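Long-range contact in Ras-associated and pleckstrin homology domains-containing protein 1 (PDB 4GN1), which mediates localized membrane signals, is implicated in regulating lamellipodial dynamics, and targets EVL and VASP to the leading edge: residues Leu45-Val50 with Leu83-Arg88. Sequence-based numbering, arbitrary orientation.
Sequences LDWSLV and LIFMER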
loop_
_atom_site.group_PDB
_atom_site.type_symbol
_atom_site.label_atom_id
_atom_site.label_comp_id
_atom_site.label_asym_id
_atom_site.label_seq_id
_atom_site.Cartn_x
_atom_site.Cartn_y
_atom_site.Cartn_z
ATOM N N LEU A 45 -0.082 -15.993 6.988
ATOM C CA LEU A 45 -0.530 -14.629 7.044
ATOM C C LEU A 45 -0.021 -13.840 5.822
ATOM O O LEU A 45 -0.564 -12.771 5.535
ATOM C CB LEU A 45 -0.020 -13.988 8.347
ATOM C CG LEU A 45 1.427 -13.461 8.426
ATOM C CD1 LEU A 45 1.600 -12.656 9.698
ATOM C CD2 LEU A 45 2.488 -14.546 8.351
ATOM N N ASP A 46 1.003 -14.369 5.130
ATOM C CA ASP A 46 1.626 -13.724 3.958
ATOM C C ASP A 46 0.946 -13.926 2.592
ATOM O O ASP A 46 1.294 -13.233 1.615
ATOM C CB ASP A 46 3.093 -14.118 3.839
ATOM C CG ASP A 46 3.955 -13.480 4.915
ATOM O OD1 ASP A 46 3.766 -12.274 5.226
ATOM O OD2 ASP A 46 4.828 -14.184 5.452
ATOM N N TRP A 47 0.009 -14.873 2.515
ATOM C CA TRP A 47 -0.826 -15.002 1.322
ATOM C C TRP A 47 -1.626 -13.756 1.134
ATOM O O TRP A 47 -2.240 -13.253 2.069
ATOM C CB TRP A 47 -1.709 -16.251 1.363
ATOM C CG TRP A 47 -0.862 -17.488 1.202
ATOM C CD1 TRP A 47 -0.444 -18.360 2.197
ATOM C CD2 TRP A 47 -0.230 -17.987 -0.027
ATOM N NE1 TRP A 47 0.360 -19.353 1.678
ATOM C CE2 TRP A 47 0.523 -19.191 0.356
ATOM C CE3 TRP A 47 -0.233 -17.590 -1.357
ATOM C CZ2 TRP A 47 1.239 -19.938 -0.564
ATOM C CZ3 TRP A 47 0.490 -18.356 -2.283
ATOM C CH2 TRP A 47 1.208 -19.504 -1.894
ATOM N N SER A 48 -1.596 -13.228 -0.079
ATOM C CA SER A 48 -2.134 -11.918 -0.343
ATOM C C SER A 48 -2.959 -11.909 -1.613
ATOM O O SER A 48 -2.778 -12.733 -2.505
ATOM C CB SER A 48 -0.983 -10.919 -0.487
ATOM O OG SER A 48 -0.210 -10.842 0.713
ATOM N N LEU A 49 -3.866 -10.959 -1.688
ATOM C CA LEU A 49 -4.590 -10.726 -2.905
ATOM C C LEU A 49 -4.136 -9.368 -3.385
ATOM O O LEU A 49 -4.163 -8.360 -2.642
ATOM C CB LEU A 49 -6.095 -10.762 -2.677
ATOM C CG LEU A 49 -6.962 -10.962 -3.922
ATOM C CD1 LEU A 49 -6.797 -12.337 -4.588
ATOM C CD2 LEU A 49 -8.418 -10.731 -3.551
ATOM N N VAL A 50 -3.692 -9.362 -4.630
ATOM C CA VAL A 50 -3.067 -8.210 -5.229
ATOM C C VAL A 50 -3.893 -7.831 -6.455
ATOM O O VAL A 50 -4.298 -8.717 -7.225
ATOM C CB VAL A 50 -1.637 -8.602 -5.660
ATOM C CG1 VAL A 50 -0.939 -7.456 -6.373
ATOM C CG2 VAL A 50 -0.825 -9.108 -4.465
ATOM N N LEU A 83 -6.471 -9.818 -10.757
ATOM C CA LEU A 83 -6.355 -10.192 -9.376
ATOM C C LEU A 83 -5.261 -11.231 -9.330
ATOM O O LEU A 83 -5.167 -12.086 -10.225
ATOM C CB LEU A 83 -7.666 -10.772 -8.880
ATOM C CG LEU A 83 -8.587 -9.935 -7.978
ATOM C CD1 LEU A 83 -8.446 -8.430 -8.153
ATOM C CD2 LEU A 83 -10.039 -10.360 -8.099
ATOM N N ILE A 84 -4.416 -11.144 -8.306
ATOM C CA ILE A 84 -3.318 -12.066 -8.165
ATOM C C ILE A 84 -3.210 -12.586 -6.733
ATOM O O ILE A 84 -3.119 -11.811 -5.772
ATOM C CB ILE A 84 -1.968 -11.443 -8.595
ATOM C CG1 ILE A 84 -2.112 -10.680 -9.911
ATOM C CG2 ILE A 84 -0.907 -12.529 -8.725
ATOM C CD1 ILE A 84 -0.813 -10.147 -10.495
ATOM N N PHE A 85 -3.176 -13.911 -6.622
ATOM C CA PHE A 85 -3.032 -14.592 -5.358
ATOM C C PHE A 85 -1.602 -15.078 -5.240
ATOM O O PHE A 85 -1.204 -15.976 -5.956
ATOM C CB PHE A 85 -4.010 -15.755 -5.312
ATOM C CG PHE A 85 -3.844 -16.644 -4.128
ATOM C CD1 PHE A 85 -4.166 -16.194 -2.853
ATOM C CD2 PHE A 85 -3.391 -17.926 -4.286
ATOM C CE1 PHE A 85 -4.029 -17.025 -1.755
ATOM C CE2 PHE A 85 -3.252 -18.765 -3.195
ATOM C CZ PHE A 85 -3.571 -18.320 -1.931
ATOM N N MET A 86 -0.833 -14.451 -4.356
ATOM C CA MET A 86 0.595 -14.763 -4.136
ATOM C C MET A 86 1.023 -14.364 -2.726
ATOM O O MET A 86 0.394 -13.534 -2.094
ATOM C CB MET A 86 1.492 -14.022 -5.139
ATOM C CG MET A 86 1.279 -12.511 -5.173
ATOM S SD MET A 86 2.155 -11.669 -6.523
ATOM C CE MET A 86 3.760 -12.479 -6.395
ATOM N N GLU A 87 2.098 -14.959 -2.243
ATOM C CA GLU A 87 2.690 -14.562 -0.990
ATOM C C GLU A 87 3.356 -13.221 -1.171
ATOM O O GLU A 87 4.162 -13.038 -2.088
ATOM C CB GLU A 87 3.763 -15.560 -0.607
ATOM C CG GLU A 87 3.276 -16.713 0.229
ATOM C CD GLU A 87 4.243 -17.858 0.136
ATOM O OE1 GLU A 87 4.740 -18.286 1.188
ATOM O OE2 GLU A 87 4.525 -18.303 -1.012
ATOM N N ARG A 88 3.019 -12.272 -0.316
ATOM C CA ARG A 88 3.741 -10.998 -0.317
ATOM C C ARG A 88 4.273 -10.720 1.086
ATOM O O ARG A 88 3.501 -10.577 2.034
ATOM C CB ARG A 88 2.841 -9.866 -0.826
ATOM C CG ARG A 88 2.375 -10.036 -2.282
ATOM C CD ARG A 88 3.504 -9.898 -3.295
ATOM N NE ARG A 88 4.043 -8.541 -3.274
ATOM C CZ ARG A 88 3.798 -7.603 -4.183
ATOM N NH1 ARG A 88 3.055 -7.873 -5.245
ATOM N NH2 ARG A 88 4.347 -6.404 -4.043
#
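Trp47 and Phe85 form an offset, nearly parallel pair on one face of an antiparallel strand pair, planes 16° apart and displaced so that little of one ring covers the other. Centroids of the Trp47 six-membered ring and the Phe85 ring lie 4.9 Å apart, and Trp47 CE3 sits over one face of the Phe85 ring, offset toward its rim, 3.5 Å from Phe85 CZ. Phe85 also meets Leu32 and Leu35 of helix 28-39; Leu49 touches Val28. Both are buried under this helix. Four backbone bonds hold the register, Ser48 with Met86 and Val50 with Ile84 each pairing both ways; Ile84 N to Val50 O measures 2.7 Å. Strands 47-53 and 83-87 are neighbours in the ubiquitin-like sheet of the Ras-associating domain, where strand 83-87 also runs parallel to 5-11. At the solvent end of the same face, exposed Glu87 lays CG over the centre of the Trp47 six-membered ring, 3.6 Å from its centroid, its carboxylate stacked 15° from the ring plane. Beyond the last strand pair, Asp46 O accepts from both Arg88 N, at 2.8 Å, and Ser48 OG. Arg88 CG lies 4.0 Å from Val50 CG2, while its guanidinium forms salt bridges with Glu59 and Glu90.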